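Local coordinates for protein endo-1,4-beta-xylanase (Pseudoalteromonas haloplanktis, PDB 1H12) that hydrolyses internal beta-1,4 linkages of xylan as a cold-adapted family 8 glycoside hydrolase, and probably acts on beta-1,4-glucans as well, at residues L183-Q187 against Y224-V228; N238-V243 against S256-P262; P114-K118 against S192-D196. One frame throughout, in Å; residues are numbered along the deposited sequence.

The three contacts are neighbours around the segment that runs on from the 184-185/188-189 hairpin. Interactions 1 and 2 both use helix 219-243, one near its start and one near its end, with centres about 17 Å apart. Interaction 3 lies about 17 Å from interaction 1 and about 24 Å from interaction 2, centre to centre. E185 joins interaction 1 to both others: its OE1 lies 4.0 Å from L258 CD1 and 3.4 Å from D196 CA. R257 NH1 of interaction 2 approaches D196 O of interaction 3 at 4.0 Å. The xylose-binding residues Q327, G341, E342, Y378 and N382 belong to none of these segments, so all three contacts are structural packing away from the xylose pocket.

Interaction 1 (L183-Q187 against Y224-V228); sequences LMENQ and YWRQV
Q187 and M184 of a beta hairpin pack on one side of helix 219-243, in the (alpha/alpha)6 barrel fold of family 8. Q187 NE2 donates to Q227 OE1 at 2.9 Å. The bond is nearly straight, 162°, and lies in the amide plane of Q187 and on a lone pair of Q227. The two amide planes are turned 70° apart. Q187 runs past Y224 in the opposite direction, with CG 3.7 Å from Y224 CE1. The remaining amide oxygen, Q187 OE1, is bound by K231, one turn further along the helix. Both polar ends of Q187 are therefore held.

M184 bends at chi2 (-79°), and its CE comes 3.8 Å from V228 CG1, the two side chains meeting tip to tip. The same methyl also touches W225 CZ3. The tryptophan is buried further in, with F212 packed edge-to-face on it. The edge of the Y224 ring, with CD2 foremost, points onto one face of W225. K180 makes a cation-pi contact with Y224. Two waters tie the backbone of Q187 to the helix. One accepts from Q187 N and bonds to Y224 OH. The other donates to Q187 O at 2.7 Å and to V228 O at 2.9 Å.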
loop_
_atom_site.group_PDB
_atom_site.type_symbol
_atom_site.label_atom_id
_atom_site.label_comp_id
_atom_site.label_asym_id
_atom_site.label_seq_id
_atom_site.Cartn_x
_atom_site.Cartn_y
_atom_site.Cartn_z
ATOM N N LEU A 183 -7.192 14.228 -7.352
ATOM C CA LEU A 183 -6.257 13.122 -7.552
ATOM C C LEU A 183 -6.734 12.081 -8.544
ATOM O O LEU A 183 -6.168 10.997 -8.594
ATOM C CB LEU A 183 -5.866 12.460 -6.227
ATOM C CG LEU A 183 -5.386 13.415 -5.111
ATOM C CD1 LEU A 183 -5.106 12.633 -3.869
ATOM C CD2 LEU A 183 -4.175 14.186 -5.564
ATOM N N MET A 184 -7.729 12.407 -9.362
ATOM C CA MET A 184 -8.312 11.497 -10.332
ATOM C C MET A 184 -8.284 12.114 -11.730
ATOM O O MET A 184 -8.465 13.325 -11.909
ATOM C CB MET A 184 -9.762 11.125 -9.983
ATOM C CG MET A 184 -9.904 10.217 -8.801
ATOM S SD MET A 184 -9.517 8.509 -9.405
ATOM C CE MET A 184 -9.720 7.539 -7.954
ATOM N N GLU A 185 -8.095 11.287 -12.726
ATOM C CA GLU A 185 -8.338 11.665 -14.132
ATOM C C GLU A 185 -9.199 10.576 -14.733
ATOM O O GLU A 185 -8.820 9.424 -14.814
ATOM C CB GLU A 185 -7.081 11.805 -14.952
ATOM C CG GLU A 185 -7.408 12.359 -16.345
ATOM C CD GLU A 185 -6.269 12.484 -17.281
ATOM O OE1 GLU A 185 -5.135 12.173 -17.011
ATOM O OE2 GLU A 185 -6.521 12.946 -18.427
ATOM N N ASN A 186 -10.386 10.950 -15.210
ATOM C CA ASN A 186 -11.266 9.953 -15.843
ATOM C C ASN A 186 -11.453 8.729 -14.942
ATOM O O ASN A 186 -11.421 7.598 -15.433
ATOM C CB ASN A 186 -10.699 9.506 -17.252
ATOM C CG ASN A 186 -10.435 10.687 -18.263
ATOM O OD1 ASN A 186 -11.109 11.747 -18.180
ATOM N ND2 ASN A 186 -9.363 10.520 -19.159
ATOM N N GLN A 187 -11.601 8.932 -13.618
ATOM C CA GLN A 187 -11.873 7.848 -12.680
ATOM C C GLN A 187 -10.700 6.877 -12.513
ATOM O O GLN A 187 -10.918 5.807 -12.018
ATOM C CB GLN A 187 -13.173 7.143 -13.017
ATOM C CG GLN A 187 -14.403 8.048 -12.828
ATOM C CD GLN A 187 -15.692 7.419 -13.205
ATOM O OE1 GLN A 187 -15.745 6.803 -14.276
ATOM N NE2 GLN A 187 -16.650 7.355 -12.319
ATOM N N TYR A 224 -20.104 6.455 -8.503
ATOM C CA TYR A 224 -18.763 6.941 -8.865
ATOM C C TYR A 224 -17.696 5.945 -8.426
ATOM O O TYR A 224 -16.848 5.519 -9.216
ATOM C CB TYR A 224 -18.506 8.322 -8.246
ATOM C CG TYR A 224 -17.119 8.849 -8.514
ATOM C CD1 TYR A 224 -16.850 9.521 -9.668
ATOM C CD2 TYR A 224 -16.065 8.578 -7.633
ATOM C CE1 TYR A 224 -15.556 10.007 -9.942
ATOM C CE2 TYR A 224 -14.794 9.025 -7.895
ATOM C CZ TYR A 224 -14.519 9.702 -9.050
ATOM O OH TYR A 224 -13.235 10.110 -9.292
ATOM N N TRP A 225 -17.732 5.551 -7.154
ATOM C CA TRP A 225 -16.688 4.674 -6.639
ATOM C C TRP A 225 -16.786 3.257 -7.200
ATOM O O TRP A 225 -15.760 2.609 -7.379
ATOM C CB TRP A 225 -16.639 4.714 -5.120
ATOM C CG TRP A 225 -16.094 6.018 -4.629
ATOM C CD1 TRP A 225 -16.774 6.993 -3.966
ATOM C CD2 TRP A 225 -14.741 6.506 -4.776
ATOM N NE1 TRP A 225 -15.946 8.046 -3.709
ATOM C CE2 TRP A 225 -14.681 7.758 -4.185
ATOM C CE3 TRP A 225 -13.589 5.985 -5.315
ATOM C CZ2 TRP A 225 -13.530 8.516 -4.178
ATOM C CZ3 TRP A 225 -12.422 6.715 -5.299
ATOM C CH2 TRP A 225 -12.408 7.990 -4.744
ATOM N N ARG A 226 -18.002 2.762 -7.477
ATOM C CA ARG A 226 -18.113 1.473 -8.126
ATOM C C ARG A 226 -17.483 1.514 -9.518
ATOM O O ARG A 226 -16.843 0.558 -9.942
ATOM C CB ARG A 226 -19.598 1.116 -8.274
ATOM N N GLN A 227 -17.658 2.626 -10.239
ATOM C CA GLN A 227 -17.081 2.782 -11.549
ATOM C C GLN A 227 -15.542 2.866 -11.441
ATOM O O GLN A 227 -14.833 2.309 -12.296
ATOM C CB GLN A 227 -17.621 4.028 -12.197
ATOM C CG GLN A 227 -19.098 3.863 -12.596
ATOM C CD GLN A 227 -19.845 5.171 -12.666
ATOM O OE1 GLN A 227 -19.253 6.242 -12.781
ATOM N NE2 GLN A 227 -21.176 5.079 -12.617
ATOM N N VAL A 228 -15.028 3.559 -10.429
ATOM C CA VAL A 228 -13.573 3.590 -10.207
ATOM C C VAL A 228 -13.076 2.164 -10.001
ATOM O O VAL A 228 -12.029 1.777 -10.524
ATOM C CB VAL A 228 -13.231 4.505 -9.007
ATOM C CG1 VAL A 228 -11.766 4.427 -8.669
ATOM C CG2 VAL A 228 -13.571 5.964 -9.321
HETATM O O HOH W 1 -9.817 3.380 -11.442
HETATM O O HOH W 2 -12.632 11.297 -12.126
#

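Interaction 2 (N238-V243 against S256-P262); sequences NHFTKV and SRLDGSP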
loop_
_atom_site.group_PDB
_atom_site.type_symbol
_atom_site.label_atom_id
_atom_site.label_comp_id
_atom_site.label_asym_id
_atom_site.label_seq_id
_atom_site.Cartn_x
_atom_site.Cartn_y
_atom_site.Cartn_z
ATOM N N ASN A 238 -5.337 -4.721 -18.106
ATOM C CA ASN A 238 -4.650 -4.235 -19.302
ATOM C C ASN A 238 -3.148 -4.163 -19.085
ATOM O O ASN A 238 -2.368 -4.518 -19.971
ATOM C CB ASN A 238 -5.213 -2.879 -19.718
ATOM C CG ASN A 238 -6.601 -2.947 -20.319
ATOM O OD1 ASN A 238 -7.064 -4.030 -20.726
ATOM N ND2 ASN A 238 -7.269 -1.773 -20.413
ATOM N N HIS A 239 -2.734 -3.649 -17.923
ATOM C CA HIS A 239 -1.310 -3.575 -17.620
ATOM C C HIS A 239 -0.683 -4.950 -17.621
ATOM O O HIS A 239 0.391 -5.149 -18.207
ATOM C CB HIS A 239 -1.140 -2.887 -16.260
ATOM C CG HIS A 239 0.284 -2.558 -15.923
ATOM N ND1 HIS A 239 1.041 -1.689 -16.662
ATOM C CD2 HIS A 239 1.084 -3.008 -14.936
ATOM C CE1 HIS A 239 2.262 -1.613 -16.087
ATOM N NE2 HIS A 239 2.321 -2.415 -15.044
ATOM N N PHE A 240 -1.325 -5.904 -16.987
ATOM C CA PHE A 240 -0.800 -7.261 -16.962
ATOM C C PHE A 240 -0.751 -7.893 -18.334
ATOM O O PHE A 240 0.154 -8.672 -18.621
ATOM C CB PHE A 240 -1.477 -8.115 -15.887
ATOM C CG PHE A 240 -0.886 -7.876 -14.526
ATOM C CD1 PHE A 240 0.344 -8.407 -14.220
ATOM C CD2 PHE A 240 -1.544 -7.098 -13.547
ATOM C CE1 PHE A 240 0.931 -8.181 -12.996
ATOM C CE2 PHE A 240 -0.962 -6.884 -12.328
ATOM C CZ PHE A 240 0.281 -7.412 -12.065
ATOM N N THR A 241 -1.698 -7.598 -19.199
ATOM C CA THR A 241 -1.627 -8.054 -20.586
ATOM C C THR A 241 -0.408 -7.447 -21.263
ATOM O O THR A 241 0.320 -8.138 -21.963
ATOM C CB THR A 241 -2.914 -7.682 -21.317
ATOM O OG1 THR A 241 -4.041 -8.349 -20.720
ATOM C CG2 THR A 241 -2.859 -8.058 -22.817
ATOM N N LYS A 242 -0.194 -6.176 -21.081
ATOM C CA LYS A 242 0.897 -5.465 -21.733
ATOM C C LYS A 242 2.249 -5.878 -21.226
ATOM O O LYS A 242 3.205 -5.854 -22.008
ATOM C CB LYS A 242 0.718 -3.952 -21.640
ATOM C CG LYS A 242 -0.519 -3.432 -22.366
ATOM C CD LYS A 242 -0.296 -2.965 -23.564
ATOM C CE LYS A 242 -1.499 -2.033 -24.074
ATOM N NZ LYS A 242 -0.742 -1.310 -25.176
ATOM N N VAL A 243 2.368 -6.294 -19.959
ATOM C CA VAL A 243 3.667 -6.748 -19.466
ATOM C C VAL A 243 3.920 -8.246 -19.641
ATOM O O VAL A 243 4.993 -8.718 -19.315
ATOM C CB VAL A 243 3.956 -6.320 -18.010
ATOM C CG1 VAL A 243 3.925 -4.823 -17.881
ATOM C CG2 VAL A 243 3.053 -6.997 -16.996
ATOM N N SER A 256 2.457 3.819 -15.680
ATOM C CA SER A 256 1.666 3.341 -16.773
ATOM C C SER A 256 0.820 4.449 -17.358
ATOM O O SER A 256 0.358 5.358 -16.630
ATOM C CB SER A 256 0.704 2.233 -16.258
ATOM O OG SER A 256 -0.127 1.678 -17.258
ATOM N N ARG A 257 0.533 4.364 -18.637
ATOM C CA ARG A 257 -0.518 5.168 -19.230
ATOM C C ARG A 257 -1.876 4.621 -18.838
ATOM O O ARG A 257 -1.988 3.531 -18.265
ATOM C CB ARG A 257 -0.356 5.199 -20.777
ATOM C CG ARG A 257 1.003 5.703 -21.175
ATOM C CD ARG A 257 1.231 7.080 -20.625
ATOM N NE ARG A 257 2.428 7.745 -21.162
ATOM C CZ ARG A 257 2.781 8.955 -20.837
ATOM N NH1 ARG A 257 2.057 9.659 -19.972
ATOM N NH2 ARG A 257 3.866 9.513 -21.340
ATOM N N LEU A 258 -2.945 5.356 -19.154
ATOM C CA LEU A 258 -4.286 4.968 -18.718
ATOM C C LEU A 258 -4.833 3.765 -19.425
ATOM O O LEU A 258 -5.772 3.170 -18.965
ATOM C CB LEU A 258 -5.211 6.170 -18.761
ATOM C CG LEU A 258 -4.835 7.338 -17.890
ATOM C CD1 LEU A 258 -5.976 8.326 -17.820
ATOM C CD2 LEU A 258 -4.327 7.049 -16.549
ATOM N N ASP A 259 -4.193 3.347 -20.532
ATOM C CA ASP A 259 -4.523 2.115 -21.235
ATOM C C ASP A 259 -3.735 0.903 -20.706
ATOM O O ASP A 259 -3.833 -0.195 -21.281
ATOM C CB ASP A 259 -4.394 2.271 -22.731
ATOM C CG ASP A 259 -3.004 2.410 -23.174
ATOM O OD1 ASP A 259 -2.038 2.513 -22.370
ATOM O OD2 ASP A 259 -2.763 2.522 -24.410
ATOM N N GLY A 260 -2.915 1.099 -19.688
ATOM C CA GLY A 260 -2.089 0.060 -19.112
ATOM C C GLY A 260 -0.704 -0.050 -19.688
ATOM O O GLY A 260 0.090 -0.884 -19.221
ATOM N N SER A 261 -0.368 0.736 -20.698
ATOM C CA SER A 261 0.931 0.636 -21.312
ATOM C C SER A 261 2.017 1.141 -20.367
ATOM O O SER A 261 1.945 2.287 -19.912
ATOM C CB SER A 261 1.016 1.516 -22.587
ATOM O OG SER A 261 0.108 1.083 -23.559
ATOM N N PRO A 262 3.051 0.360 -20.079
ATOM C CA PRO A 262 4.176 0.908 -19.312
ATOM C C PRO A 262 4.700 2.185 -19.918
ATOM O O PRO A 262 4.864 2.285 -21.142
ATOM C CB PRO A 262 5.203 -0.215 -19.335
ATOM C CG PRO A 262 4.360 -1.468 -19.468
ATOM C CD PRO A 262 3.244 -1.073 -20.397
HETATM O O HOH W 3 -7.225 0.753 -18.850
#
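H239 and K242, one turn apart near the end of helix 219-243, bind the loop that follows it through polar side-chain bonds. H239 ND1 donates to G260 O at 2.8 Å, with an N-H...O angle of 160°. The oxygen lies near the ring plane of H239, while the donor is tilted 31° from the carbonyl plane. With CG of H239 anti to the backbone N (chi1 -171°), the ring is carried to where ND1 meets the G260 carbonyl. The other ring nitrogen, NE2, is bonded to the backbone N of T253, so the imidazole is held at both nitrogens and its rotation is fixed. K242 NZ donates to S261 OG at 3.0 Å. D259 OD2 is 4.4 Å from that NZ, too far for a salt bridge, but its charge would probably still favour the lysine there.

One water adds a bridge, accepting from N238 ND2 and donating to L258 O.

The apolar contacts are few. P262 CG meets V243 CG1 at 3.7 Å and also approaches H239 CE1. V243 CG1 lies over one face of the H239 ring, offset toward the rim.

The backbones come very close at G260. This glycine has a positive phi, and its CA lies 4.0 Å from H239 CA with no side chain between the two backbones. H239 CA adds a C-H...O contact to G260 O.

Bonds within the loop set its shape. S261 N and S261 OG both reach D259 OD1 from the same face of the carboxylate. R257 O accepts from S256 OG and from G260 N. The loop thus combines a type I beta turn, R257 to G260, with an Asx turn at D259, and the joined turns sit against the last turns of helix 219-243, which precedes the loop.

Interaction 3 (P114-K118 against S192-D196); sequences PDAKK and SPYID
Y194 meets the K117 chain obliquely along its CD1-CE1 side, while its OH reaches the K118 methylenes. The contact joins two surface loops of the family 8 (alpha/alpha)6 barrel: the one before strand 123-128 and the one before helix 206-215. Each is shaped by small turns. A type I beta turn runs from S192 to I195, and an ST turn at S192 carries Y194. An Asx turn at D115 shapes the other loop.

On the K117 side, CD lies 3.7 Å from Y194 CE1. The same CD reaches P193 O. Further back, CB of K117 meets CB of P193 at 4.1 Å. K118 crosses Y194 at about a right angle, and its CG is 3.4 Å from Y194 OH. The extended K118 chain carries NZ beyond the tyrosine to a salt bridge with E139.

P193 backs the tyrosine, with its CB over one face of the ring, offset toward the rim. P193 also packs on P141.

The polar centre is D115. Its CG stands anti to the backbone N (chi1 -178°), which points the carboxylate at the tyrosine from the opposite direction. The carboxylate and ring planes are 61° apart. D115 OD1 accepts from K117 N at 2.9 Å, which steadies the carboxylate for its second bond. Y194 OH donates to D115 OD2 at 2.6 Å, coming from 45° above the carboxylate plane.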
loop_
_atom_site.group_PDB
_atom_site.type_symbol
_atom_site.label_atom_id
_atom_site.label_comp_id
_atom_site.label_asym_id
_atom_site.label_seq_id
_atom_site.Cartn_x
_atom_site.Cartn_y
_atom_site.Cartn_z
ATOM N N PRO A 114 -2.589 28.719 -2.455
ATOM C CA PRO A 114 -2.730 29.457 -3.719
ATOM C C PRO A 114 -2.790 28.608 -4.971
ATOM O O PRO A 114 -3.388 29.033 -5.981
ATOM C CB PRO A 114 -1.473 30.375 -3.755
ATOM C CG PRO A 114 -0.675 29.940 -2.684
ATOM C CD PRO A 114 -1.433 29.115 -1.688
ATOM N N ASP A 115 -2.231 27.390 -4.928
ATOM C CA ASP A 115 -2.331 26.446 -6.047
ATOM C C ASP A 115 -3.537 25.529 -5.807
ATOM O O ASP A 115 -3.506 24.695 -4.882
ATOM C CB ASP A 115 -1.058 25.671 -6.129
ATOM C CG ASP A 115 -0.995 24.703 -7.266
ATOM O OD1 ASP A 115 -2.077 24.429 -7.900
ATOM O OD2 ASP A 115 0.126 24.202 -7.534
ATOM N N ALA A 116 -4.603 25.707 -6.582
ATOM C CA ALA A 116 -5.788 24.925 -6.367
ATOM C C ALA A 116 -5.524 23.435 -6.413
ATOM O O ALA A 116 -6.233 22.673 -5.782
ATOM C CB ALA A 116 -6.894 25.293 -7.407
ATOM N N LYS A 117 -4.563 23.034 -7.187
ATOM C CA LYS A 117 -4.256 21.592 -7.316
ATOM C C LYS A 117 -3.691 20.975 -6.060
ATOM O O LYS A 117 -3.731 19.742 -5.890
ATOM C CB LYS A 117 -3.336 21.345 -8.489
ATOM C CG LYS A 117 -4.014 21.564 -9.849
ATOM C CD LYS A 117 -3.122 21.193 -10.985
ATOM C CE LYS A 117 -3.825 21.294 -12.395
ATOM N NZ LYS A 117 -3.847 22.749 -12.751
ATOM N N LYS A 118 -3.183 21.790 -5.133
ATOM C CA LYS A 118 -2.638 21.320 -3.863
ATOM C C LYS A 118 -3.619 21.416 -2.731
ATOM O O LYS A 118 -3.346 20.899 -1.624
ATOM C CB LYS A 118 -1.401 22.122 -3.483
ATOM C CG LYS A 118 -0.154 21.695 -4.270
ATOM C CD LYS A 118 1.007 22.552 -4.015
ATOM C CE LYS A 118 2.240 22.007 -4.744
ATOM N NZ LYS A 118 3.374 23.035 -4.638
ATOM N N SER A 192 0.150 12.241 -10.550
ATOM C CA SER A 192 0.377 13.643 -10.247
ATOM C C SER A 192 -0.789 14.505 -10.702
ATOM O O SER A 192 -1.277 14.325 -11.811
ATOM C CB SER A 192 1.620 14.135 -10.970
ATOM O OG SER A 192 1.805 15.557 -10.836
ATOM N N PRO A 193 -1.171 15.496 -9.919
ATOM C CA PRO A 193 -2.117 16.506 -10.407
ATOM C C PRO A 193 -1.653 17.234 -11.665
ATOM O O PRO A 193 -2.459 17.836 -12.351
ATOM C CB PRO A 193 -2.205 17.518 -9.251
ATOM C CG PRO A 193 -1.930 16.698 -8.058
ATOM C CD PRO A 193 -0.852 15.745 -8.497
ATOM N N TYR A 194 -0.346 17.251 -11.913
ATOM C CA TYR A 194 0.286 18.100 -12.927
ATOM C C TYR A 194 0.600 17.381 -14.210
ATOM O O TYR A 194 1.136 18.007 -15.134
ATOM C CB TYR A 194 1.522 18.739 -12.367
ATOM C CG TYR A 194 1.288 19.541 -11.115
ATOM C CD1 TYR A 194 0.722 20.796 -11.137
ATOM C CD2 TYR A 194 1.542 18.984 -9.870
ATOM C CE1 TYR A 194 0.422 21.475 -10.001
ATOM C CE2 TYR A 194 1.256 19.647 -8.712
ATOM C CZ TYR A 194 0.707 20.908 -8.776
ATOM O OH TYR A 194 0.432 21.590 -7.607
ATOM N N ILE A 195 0.308 16.085 -14.299
ATOM C CA ILE A 195 0.613 15.286 -15.478
ATOM C C ILE A 195 -0.608 14.467 -15.825
ATOM O O ILE A 195 -1.192 13.840 -14.945
ATOM C CB ILE A 195 1.810 14.332 -15.246
ATOM C CG1 ILE A 195 2.998 15.063 -14.660
ATOM C CG2 ILE A 195 2.138 13.617 -16.541
ATOM C CD1 ILE A 195 4.132 14.140 -14.235
ATOM N N ASP A 196 -1.056 14.522 -17.079
ATOM C CA ASP A 196 -2.202 13.739 -17.514
ATOM C C ASP A 196 -1.772 12.460 -18.200
ATOM O O ASP A 196 -0.620 12.247 -18.511
ATOM C CB ASP A 196 -3.084 14.614 -18.422
ATOM C CG ASP A 196 -3.716 15.724 -17.711
ATOM O OD1 ASP A 196 -3.801 15.808 -16.460
ATOM O OD2 ASP A 196 -4.213 16.647 -18.412
#